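Local coordinates for 433aa long hypothetical phosphoribosylglycinamide formyl transferase (Pyrococcus horikoshii, PDB 2DWC), which is probably an ATP-grasp family protein related to PurT and binds adenosine-5'-diphosphate, at residues M68-K82 with A92-Y106. Residues are numbered along the deposited sequence; the frame is centred on the assembly and turned at random.
Sequences MMDKDFLWSVVEREK and AINLDALFEFEKDGY
Phe101 meets the Trp75 indole over a face while Glu100 holds its edge. The edge of Phe101 stands against one indole face, with the planes at 83° and CE1 of Phe101 3.5 Å from CD2 of Trp75. In the indole plane, NE1 of Trp75 donates to OE1 of Glu100 at 2.8 Å, reaching the anti side of the carboxylate. The other oxygen, Glu100 OE2, takes a salt bridge on its syn side from Lys71 NZ (3.0 Å), so both carboxylate oxygens are engaged, which should restrain the rotation of the group. Lys71 gets there with CG anti to its backbone N (chi1 174°), which brings CG against the CB of Ala97 before the chain bends at chi3 toward Glu100. About one turn further along helix 71-81, Val78 divides its two methyls between aromatic faces: CG2 sits 3.7 Å from the centroid of the Phe101 ring and CG1 3.8 Å from that of the Tyr106 ring, both CH-pi contacts. These helices belong to the Rossmann-like preATP-grasp domain, running side by side in the same general direction as part of a beta-alpha-beta-alpha succession in which strand 85-88 lies between them in sequence; Val78, Phe101 and Tyr106 all rest on Ile86 of that strand. At the N-terminal ends, Asn94 ties the two segments together. Its backbone N donates to Met68 O, and its ND2 makes an almost straight bond (175°) to Met69 O, approaching from above the carbonyl plane. The same side chain, through OD1, caps helix 95-103 by accepting from Ala97 N at 2.8 Å. Toward the C-terminal ends, where a Schellman motif with Gly105 closes helix 95-103, one water donates to Glu79 OE2 and Asp104 OD2 and accepts from Tyr106 OH, probably easing the repulsion between the two carboxylates.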
ATOM      1  N   MET B  68      -8.004 -19.435  18.582  1.00 18.50           N
ATOM      2  CA  MET B  68      -9.180 -18.943  17.887  1.00 17.96           C
ATOM      3  C   MET B  68     -10.250 -20.042  17.715  1.00 18.04           C
ATOM      4  O   MET B  68     -11.337 -19.780  17.200  1.00 19.38           O
ATOM      5  CB  MET B  68      -8.731 -18.188  16.599  1.00 26.52           C
ATOM      6  CG  MET B  68      -7.881 -16.760  16.862  1.00 14.82           C
ATOM      7  SD  MET B  68      -7.864 -16.086  15.225  1.00 29.08           S
ATOM      8  CE  MET B  68      -6.890 -17.288  14.326  1.00 31.27           C
ATOM      9  N   MET B  69      -9.968 -21.257  18.233  1.00 18.56           N
ATOM     10  CA  MET B  69     -10.977 -22.299  18.256  1.00 20.77           C
ATOM     11  C   MET B  69     -11.708 -22.242  19.612  1.00 18.77           C
ATOM     12  O   MET B  69     -12.667 -23.001  19.873  1.00 19.65           O
ATOM     13  CB  MET B  69     -10.345 -23.693  18.035  1.00 21.03           C
ATOM     14  CG  MET B  69      -9.811 -23.878  16.624  1.00 21.75           C
ATOM     15  SD  MET B  69     -11.156 -23.698  15.407  1.00 28.28           S
ATOM     16  CE  MET B  69     -12.270 -25.002  15.919  1.00 26.95           C
ATOM     17  N   ASP B  70     -11.297 -21.313  20.488  1.00 15.56           N
ATOM     18  CA  ASP B  70     -11.929 -21.166  21.809  1.00 14.63           C
ATOM     19  C   ASP B  70     -12.970 -20.061  21.762  1.00 21.06           C
ATOM     20  O   ASP B  70     -12.632 -18.861  21.665  1.00 18.04           O
ATOM     21  CB  ASP B  70     -10.852 -20.840  22.861  1.00 21.99           C
ATOM     22  CG  ASP B  70     -11.446 -20.524  24.257  1.00 29.51           C
ATOM     23  OD1 ASP B  70     -10.664 -20.275  25.194  1.00 43.52           O
ATOM     24  OD2 ASP B  70     -12.672 -20.517  24.426  1.00 37.17           O
ATOM     25  N   LYS B  71     -14.248 -20.455  21.797  1.00 19.83           N
ATOM     26  CA  LYS B  71     -15.334 -19.471  21.719  1.00 19.25           C
ATOM     27  C   LYS B  71     -15.285 -18.375  22.786  1.00 20.40           C
ATOM     28  O   LYS B  71     -15.632 -17.228  22.522  1.00 19.01           O
ATOM     29  CB  LYS B  71     -16.681 -20.197  21.816  1.00 21.01           C
ATOM     30  CG  LYS B  71     -17.831 -19.279  21.894  1.00 22.14           C
ATOM     31  CD  LYS B  71     -19.139 -20.082  21.663  1.00 32.33           C
ATOM     32  CE  LYS B  71     -19.479 -20.936  22.877  1.00 28.39           C
ATOM     33  NZ  LYS B  71     -20.763 -21.747  22.640  1.00 26.46           N
ATOM     34  N   ASP B  72     -14.900 -18.734  24.016  1.00 17.71           N
ATOM     35  CA  ASP B  72     -14.851 -17.762  25.119  1.00 19.52           C
ATOM     36  C   ASP B  72     -13.781 -16.675  24.862  1.00 13.55           C
ATOM     37  O   ASP B  72     -13.983 -15.496  25.243  1.00 15.44           O
ATOM     38  CB  ASP B  72     -14.398 -18.423  26.438  1.00 32.12           C
ATOM     39  CG  ASP B  72     -15.474 -19.192  27.171  1.00 44.96           C
ATOM     40  OD1 ASP B  72     -16.633 -19.296  26.689  1.00 31.29           O
ATOM     41  OD2 ASP B  72     -15.097 -19.697  28.283  1.00 36.23           O
ATOM     42  N   PHE B  73     -12.642 -17.094  24.315  1.00 16.74           N
ATOM     43  CA  PHE B  73     -11.565 -16.150  23.996  1.00 16.73           C
ATOM     44  C   PHE B  73     -12.089 -15.134  22.975  1.00 18.37           C
ATOM     45  O   PHE B  73     -11.969 -13.915  23.162  1.00 16.55           O
ATOM     46  CB  PHE B  73     -10.332 -16.891  23.436  1.00 17.45           C
ATOM     47  CG  PHE B  73      -9.364 -15.985  22.727  1.00 19.80           C
ATOM     48  CD1 PHE B  73      -8.822 -14.892  23.383  1.00 17.77           C
ATOM     49  CD2 PHE B  73      -9.013 -16.222  21.402  1.00 18.04           C
ATOM     50  CE1 PHE B  73      -7.915 -14.025  22.715  1.00 13.88           C
ATOM     51  CE2 PHE B  73      -8.119 -15.387  20.716  1.00 16.34           C
ATOM     52  CZ  PHE B  73      -7.558 -14.261  21.385  1.00 13.53           C
ATOM     53  N   LEU B  74     -12.672 -15.641  21.895  1.00 18.89           N
ATOM     54  CA  LEU B  74     -13.192 -14.761  20.858  1.00 18.21           C
ATOM     55  C   LEU B  74     -14.288 -13.852  21.392  1.00 17.14           C
ATOM     56  O   LEU B  74     -14.335 -12.656  21.046  1.00 14.41           O
ATOM     57  CB  LEU B  74     -13.701 -15.580  19.644  1.00 19.17           C
ATOM     58  CG  LEU B  74     -12.614 -16.438  18.953  1.00 19.15           C
ATOM     59  CD1 LEU B  74     -13.258 -17.188  17.767  1.00 20.02           C
ATOM     60  CD2 LEU B  74     -11.449 -15.557  18.452  1.00 19.58           C
ATOM     61  N   TRP B  75     -15.180 -14.370  22.233  1.00 13.39           N
ATOM     62  CA  TRP B  75     -16.218 -13.490  22.760  1.00 14.45           C
ATOM     63  C   TRP B  75     -15.628 -12.364  23.637  1.00 12.79           C
ATOM     64  O   TRP B  75     -16.103 -11.237  23.676  1.00 15.33           O
ATOM     65  CB  TRP B  75     -17.219 -14.301  23.603  1.00 19.18           C
ATOM     66  CG  TRP B  75     -18.539 -14.513  22.890  1.00 16.52           C
ATOM     67  CD1 TRP B  75     -19.100 -15.715  22.548  1.00 18.80           C
ATOM     68  CD2 TRP B  75     -19.453 -13.493  22.450  1.00 17.60           C
ATOM     69  NE1 TRP B  75     -20.330 -15.500  21.932  1.00 15.56           N
ATOM     70  CE2 TRP B  75     -20.561 -14.148  21.856  1.00 19.70           C
ATOM     71  CE3 TRP B  75     -19.447 -12.092  22.503  1.00 17.42           C
ATOM     72  CZ2 TRP B  75     -21.649 -13.437  21.322  1.00 20.28           C
ATOM     73  CZ3 TRP B  75     -20.532 -11.382  21.970  1.00 21.28           C
ATOM     74  CH2 TRP B  75     -21.616 -12.068  21.388  1.00 20.97           C
ATOM     75  N   SER B  76     -14.578 -12.691  24.378  1.00 15.25           N
ATOM     76  CA  SER B  76     -13.987 -11.683  25.244  1.00 14.93           C
ATOM     77  C   SER B  76     -13.456 -10.552  24.364  1.00 15.85           C
ATOM     78  O   SER B  76     -13.645  -9.366  24.634  1.00 13.93           O
ATOM     79  CB  SER B  76     -12.834 -12.313  26.079  1.00 15.59           C
ATOM     80  OG  SER B  76     -12.237 -11.320  26.890  1.00 16.07           O
ATOM     81  N   VAL B  77     -12.819 -10.917  23.265  1.00 14.24           N
ATOM     82  CA  VAL B  77     -12.304  -9.883  22.372  1.00 13.10           C
ATOM     83  C   VAL B  77     -13.449  -9.083  21.732  1.00 13.75           C
ATOM     84  O   VAL B  77     -13.418  -7.853  21.679  1.00 14.04           O
ATOM     85  CB  VAL B  77     -11.452 -10.532  21.244  1.00 14.88           C
ATOM     86  CG1 VAL B  77     -10.952  -9.411  20.290  1.00 16.52           C
ATOM     87  CG2 VAL B  77     -10.237 -11.275  21.879  1.00 14.97           C
ATOM     88  N   VAL B  78     -14.445  -9.779  21.221  1.00 13.95           N
ATOM     89  CA  VAL B  78     -15.567  -9.074  20.572  1.00 13.22           C
ATOM     90  C   VAL B  78     -16.304  -8.163  21.563  1.00 15.76           C
ATOM     91  O   VAL B  78     -16.617  -7.011  21.237  1.00 16.49           O
ATOM     92  CB  VAL B  78     -16.563 -10.076  19.918  1.00 14.69           C
ATOM     93  CG1 VAL B  78     -17.864  -9.322  19.459  1.00 14.51           C
ATOM     94  CG2 VAL B  78     -15.872 -10.779  18.704  1.00 17.23           C
ATOM     95  N   GLU B  79     -16.533  -8.625  22.791  1.00 13.49           N
ATOM     96  CA  GLU B  79     -17.213  -7.766  23.730  1.00 14.05           C
ATOM     97  C   GLU B  79     -16.391  -6.544  24.095  1.00 15.54           C
ATOM     98  O   GLU B  79     -16.927  -5.449  24.336  1.00 17.14           O
ATOM     99  CB  GLU B  79     -17.587  -8.526  25.009  1.00 18.54           C
ATOM    100  CG  GLU B  79     -18.858  -9.284  24.897  1.00 29.03           C
ATOM    101  CD  GLU B  79     -20.073  -8.336  24.706  1.00 27.79           C
ATOM    102  OE1 GLU B  79     -20.132  -7.267  25.361  1.00 31.77           O
ATOM    103  OE2 GLU B  79     -20.951  -8.688  23.897  1.00 48.48           O
ATOM    104  N   ARG B  80     -15.077  -6.719  24.192  1.00 17.27           N
ATOM    105  CA  ARG B  80     -14.231  -5.572  24.507  1.00 12.43           C
ATOM    106  C   ARG B  80     -14.190  -4.533  23.401  1.00 17.35           C
ATOM    107  O   ARG B  80     -14.267  -3.334  23.648  1.00 17.23           O
ATOM    108  CB  ARG B  80     -12.777  -6.044  24.778  1.00 13.85           C
ATOM    109  CG  ARG B  80     -12.616  -6.738  26.150  1.00 12.89           C
ATOM    110  CD  ARG B  80     -11.193  -7.224  26.344  1.00 13.34           C
ATOM    111  NE  ARG B  80     -10.182  -6.151  26.258  1.00 14.53           N
ATOM    112  CZ  ARG B  80      -9.770  -5.436  27.310  1.00 16.07           C
ATOM    113  NH1 ARG B  80      -8.840  -4.498  27.172  1.00 17.85           N
ATOM    114  NH2 ARG B  80     -10.323  -5.637  28.531  1.00 14.11           N
ATOM    115  N   GLU B  81     -14.063  -5.029  22.171  1.00 14.48           N
ATOM    116  CA  GLU B  81     -13.827  -4.178  21.018  1.00 13.99           C
ATOM    117  C   GLU B  81     -15.054  -3.651  20.253  1.00 17.78           C
ATOM    118  O   GLU B  81     -14.964  -2.584  19.630  1.00 17.66           O
ATOM    119  CB  GLU B  81     -12.908  -4.940  20.054  1.00 14.15           C
ATOM    120  CG  GLU B  81     -11.485  -5.267  20.634  1.00 13.87           C
ATOM    121  CD  GLU B  81     -10.659  -4.006  20.971  1.00 17.23           C
ATOM    122  OE1 GLU B  81      -9.728  -4.087  21.831  1.00 16.24           O
ATOM    123  OE2 GLU B  81     -10.941  -2.945  20.393  1.00 19.05           O
ATOM    124  N   LYS B  82     -16.130  -4.436  20.263  1.00 15.77           N
ATOM    125  CA  LYS B  82     -17.391  -4.060  19.576  1.00 14.65           C
ATOM    126  C   LYS B  82     -17.077  -3.489  18.218  1.00 15.84           C
ATOM    127  O   LYS B  82     -17.387  -2.334  17.899  1.00 15.62           O
ATOM    128  CB  LYS B  82     -18.151  -3.060  20.447  1.00 23.93           C
ATOM    129  CG  LYS B  82     -18.425  -3.656  21.816  1.00 20.95           C
ATOM    130  CD  LYS B  82     -19.472  -2.863  22.605  1.00 28.32           C
ATOM    131  CE  LYS B  82     -19.970  -3.681  23.784  1.00 35.82           C
ATOM    132  NZ  LYS B  82     -18.936  -3.710  24.836  1.00 33.78           N
ATOM    133  N   ALA B  92     -10.030 -22.102  10.363  1.00 33.87           N
ATOM    134  CA  ALA B  92      -9.866 -22.640  11.727  1.00 32.67           C
ATOM    135  C   ALA B  92     -10.227 -21.656  12.838  1.00 30.56           C
ATOM    136  O   ALA B  92      -9.399 -21.236  13.648  1.00 27.12           O
ATOM    137  CB  ALA B  92      -8.460 -23.149  11.921  1.00 39.67           C
ATOM    138  N   ILE B  93     -11.489 -21.275  12.834  1.00 25.38           N
ATOM    139  CA  ILE B  93     -12.023 -20.377  13.823  1.00 24.37           C
ATOM    140  C   ILE B  93     -13.242 -21.087  14.408  1.00 24.98           C
ATOM    141  O   ILE B  93     -13.905 -21.871  13.732  1.00 25.48           O
ATOM    142  CB  ILE B  93     -12.424 -19.034  13.174  1.00 29.61           C
ATOM    143  CG1 ILE B  93     -11.167 -18.238  12.805  1.00 33.64           C
ATOM    144  CG2 ILE B  93     -13.284 -18.230  14.108  1.00 30.75           C
ATOM    145  CD1 ILE B  93     -11.459 -17.125  11.833  1.00 41.08           C
ATOM    146  N   ASN B  94     -13.544 -20.836  15.670  1.00 18.98           N
ATOM    147  CA  ASN B  94     -14.719 -21.466  16.259  1.00 19.22           C
ATOM    148  C   ASN B  94     -15.970 -21.019  15.496  1.00 19.37           C
ATOM    149  O   ASN B  94     -16.325 -19.829  15.499  1.00 19.50           O
ATOM    150  CB  ASN B  94     -14.839 -21.070  17.733  1.00 20.00           C
ATOM    151  CG  ASN B  94     -15.965 -21.812  18.447  1.00 27.60           C
ATOM    152  OD1 ASN B  94     -17.154 -21.577  18.183  1.00 21.92           O
ATOM    153  ND2 ASN B  94     -15.591 -22.715  19.359  1.00 19.21           N
ATOM    154  N   LEU B  95     -16.666 -21.969  14.846  1.00 18.57           N
ATOM    155  CA  LEU B  95     -17.853 -21.584  14.060  1.00 20.31           C
ATOM    156  C   LEU B  95     -19.066 -21.189  14.897  1.00 25.52           C
ATOM    157  O   LEU B  95     -19.808 -20.272  14.533  1.00 19.81           O
ATOM    158  CB  LEU B  95     -18.212 -22.715  13.074  1.00 21.92           C
ATOM    159  CG  LEU B  95     -17.093 -23.214  12.165  1.00 28.84           C
ATOM    160  CD1 LEU B  95     -17.600 -24.487  11.433  1.00 33.79           C
ATOM    161  CD2 LEU B  95     -16.651 -22.119  11.166  1.00 28.26           C
ATOM    162  N   ASP B  96     -19.297 -21.858  16.026  1.00 18.81           N
ATOM    163  CA  ASP B  96     -20.405 -21.446  16.884  1.00 20.71           C
ATOM    164  C   ASP B  96     -20.213 -19.975  17.306  1.00 23.60           C
ATOM    165  O   ASP B  96     -21.161 -19.225  17.444  1.00 20.08           O
ATOM    166  CB  ASP B  96     -20.460 -22.289  18.175  1.00 23.93           C
ATOM    167  CG  ASP B  96     -21.054 -23.678  17.952  1.00 36.50           C
ATOM    168  OD1 ASP B  96     -21.539 -23.956  16.840  1.00 28.58           O
ATOM    169  OD2 ASP B  96     -21.026 -24.492  18.894  1.00 33.78           O
ATOM    170  N   ALA B  97     -18.973 -19.574  17.555  1.00 18.94           N
ATOM    171  CA  ALA B  97     -18.752 -18.197  17.975  1.00 15.57           C
ATOM    172  C   ALA B  97     -19.240 -17.227  16.911  1.00 17.45           C
ATOM    173  O   ALA B  97     -19.894 -16.232  17.219  1.00 17.81           O
ATOM    174  CB  ALA B  97     -17.229 -17.935  18.255  1.00 16.16           C
ATOM    175  N   LEU B  98     -18.857 -17.487  15.660  1.00 18.94           N
ATOM    176  CA  LEU B  98     -19.278 -16.601  14.569  1.00 16.82           C
ATOM    177  C   LEU B  98     -20.810 -16.492  14.514  1.00 16.44           C
ATOM    178  O   LEU B  98     -21.355 -15.393  14.351  1.00 16.33           O
ATOM    179  CB  LEU B  98     -18.697 -17.094  13.222  1.00 17.81           C
ATOM    180  CG  LEU B  98     -17.168 -17.140  13.116  1.00 19.82           C
ATOM    181  CD1 LEU B  98     -16.769 -17.613  11.673  1.00 22.79           C
ATOM    182  CD2 LEU B  98     -16.568 -15.755  13.421  1.00 16.98           C
ATOM    183  N   PHE B  99     -21.522 -17.606  14.674  1.00 16.87           N
ATOM    184  CA  PHE B  99     -22.983 -17.520  14.600  1.00 17.23           C
ATOM    185  C   PHE B  99     -23.509 -16.737  15.785  1.00 17.04           C
ATOM    186  O   PHE B  99     -24.472 -15.992  15.644  1.00 18.51           O
ATOM    187  CB  PHE B  99     -23.648 -18.921  14.617  1.00 16.92           C
ATOM    188  CG  PHE B  99     -23.549 -19.671  13.294  1.00 19.17           C
ATOM    189  CD1 PHE B  99     -22.659 -20.722  13.128  1.00 20.38           C
ATOM    190  CD2 PHE B  99     -24.391 -19.330  12.239  1.00 23.78           C
ATOM    191  CE1 PHE B  99     -22.607 -21.433  11.941  1.00 23.83           C
ATOM    192  CE2 PHE B  99     -24.350 -20.043  11.025  1.00 20.49           C
ATOM    193  CZ  PHE B  99     -23.469 -21.085  10.881  1.00 20.21           C
ATOM    194  N   GLU B 100     -22.869 -16.895  16.956  1.00 17.78           N
ATOM    195  CA  GLU B 100     -23.355 -16.170  18.136  1.00 18.59           C
ATOM    196  C   GLU B 100     -23.126 -14.651  18.010  1.00 16.19           C
ATOM    197  O   GLU B 100     -23.976 -13.852  18.409  1.00 17.77           O
ATOM    198  CB  GLU B 100     -22.661 -16.692  19.383  1.00 16.19           C
ATOM    199  CG  GLU B 100     -23.155 -18.085  19.760  1.00 19.13           C
ATOM    200  CD  GLU B 100     -22.516 -18.648  20.996  1.00 30.21           C
ATOM    201  OE1 GLU B 100     -21.891 -17.874  21.773  1.00 27.15           O
ATOM    202  OE2 GLU B 100     -22.654 -19.883  21.183  1.00 26.92           O
ATOM    203  N   PHE B 101     -21.968 -14.257  17.459  1.00 17.10           N
ATOM    204  CA  PHE B 101     -21.689 -12.825  17.284  1.00 14.94           C
ATOM    205  C   PHE B 101     -22.791 -12.200  16.428  1.00 14.90           C
ATOM    206  O   PHE B 101     -23.303 -11.107  16.708  1.00 16.91           O
ATOM    207  CB  PHE B 101     -20.341 -12.556  16.571  1.00 17.06           C
ATOM    208  CG  PHE B 101     -19.123 -13.152  17.268  1.00 14.90           C
ATOM    209  CD1 PHE B 101     -19.111 -13.304  18.662  1.00 20.26           C
ATOM    210  CD2 PHE B 101     -18.008 -13.559  16.525  1.00 15.00           C
ATOM    211  CE1 PHE B 101     -17.967 -13.884  19.322  1.00 17.02           C
ATOM    212  CE2 PHE B 101     -16.852 -14.142  17.168  1.00 17.76           C
ATOM    213  CZ  PHE B 101     -16.859 -14.301  18.585  1.00 14.92           C
ATOM    214  N   GLU B 102     -23.095 -12.883  15.339  1.00 18.56           N
ATOM    215  CA  GLU B 102     -24.101 -12.362  14.385  1.00 17.77           C
ATOM    216  C   GLU B 102     -25.461 -12.254  15.034  1.00 21.64           C
ATOM    217  O   GLU B 102     -26.170 -11.241  14.859  1.00 19.95           O
ATOM    218  CB  GLU B 102     -24.069 -13.315  13.174  1.00 24.54           C
ATOM    219  CG  GLU B 102     -24.924 -13.038  12.010  1.00 27.67           C
ATOM    220  CD  GLU B 102     -24.586 -14.064  10.937  1.00 21.96           C
ATOM    221  OE1 GLU B 102     -25.072 -15.224  11.058  1.00 23.31           O
ATOM    222  OE2 GLU B 102     -23.792 -13.716  10.021  1.00 18.84           O
ATOM    223  N   LYS B 103     -25.835 -13.294  15.790  1.00 19.50           N
ATOM    224  CA  LYS B 103     -27.106 -13.296  16.503  1.00 24.43           C
ATOM    225  C   LYS B 103     -27.206 -12.149  17.477  1.00 28.29           C
ATOM    226  O   LYS B 103     -28.288 -11.632  17.749  1.00 27.58           O
ATOM    227  CB  LYS B 103     -27.284 -14.630  17.258  1.00 26.65           C
ATOM    228  CG  LYS B 103     -28.369 -15.515  16.727  1.00 41.58           C
ATOM    229  CD  LYS B 103     -28.403 -16.859  17.471  1.00 43.64           C
ATOM    230  CE  LYS B 103     -28.316 -16.667  18.999  1.00 49.15           C
ATOM    231  NZ  LYS B 103     -29.508 -15.989  19.627  1.00 49.83           N
ATOM    232  N   ASP B 104     -26.060 -11.726  18.004  1.00 21.18           N
ATOM    233  CA  ASP B 104     -26.010 -10.633  18.960  1.00 18.16           C
ATOM    234  C   ASP B 104     -25.817  -9.275  18.308  1.00 21.96           C
ATOM    235  O   ASP B 104     -25.525  -8.295  18.992  1.00 22.59           O
ATOM    236  CB  ASP B 104     -24.860 -10.896  19.957  1.00 24.79           C
ATOM    237  CG  ASP B 104     -24.949 -10.043  21.211  1.00 37.52           C
ATOM    238  OD1 ASP B 104     -26.056  -9.920  21.763  1.00 45.52           O
ATOM    239  OD2 ASP B 104     -23.905  -9.513  21.670  1.00 33.33           O
ATOM    240  N   GLY B 105     -25.917  -9.228  16.984  1.00 23.78           N
ATOM    241  CA  GLY B 105     -25.812  -7.966  16.287  1.00 18.84           C
ATOM    242  C   GLY B 105     -24.433  -7.488  15.830  1.00 19.09           C
ATOM    243  O   GLY B 105     -24.282  -6.298  15.550  1.00 21.24           O
ATOM    244  N   TYR B 106     -23.426  -8.370  15.798  1.00 16.85           N
ATOM    245  CA  TYR B 106     -22.117  -7.943  15.296  1.00 14.12           C
ATOM    246  C   TYR B 106     -22.011  -8.496  13.899  1.00 14.21           C
ATOM    247  O   TYR B 106     -22.323  -9.681  13.673  1.00 19.00           O
ATOM    248  CB  TYR B 106     -20.972  -8.529  16.133  1.00 17.63           C
ATOM    249  CG  TYR B 106     -20.953  -7.932  17.507  1.00 14.81           C
ATOM    250  CD1 TYR B 106     -21.525  -8.606  18.578  1.00 22.59           C
ATOM    251  CD2 TYR B 106     -20.430  -6.655  17.723  1.00 20.79           C
ATOM    252  CE1 TYR B 106     -21.594  -8.036  19.835  1.00 26.41           C
ATOM    253  CE2 TYR B 106     -20.488  -6.074  19.009  1.00 23.35           C
ATOM    254  CZ  TYR B 106     -21.074  -6.779  20.035  1.00 28.05           C
ATOM    255  OH  TYR B 106     -21.147  -6.220  21.284  1.00 32.96           O
TER
HETATM  256  O   HOH W   1     -23.161  -7.176  23.426  1.00 53.81           O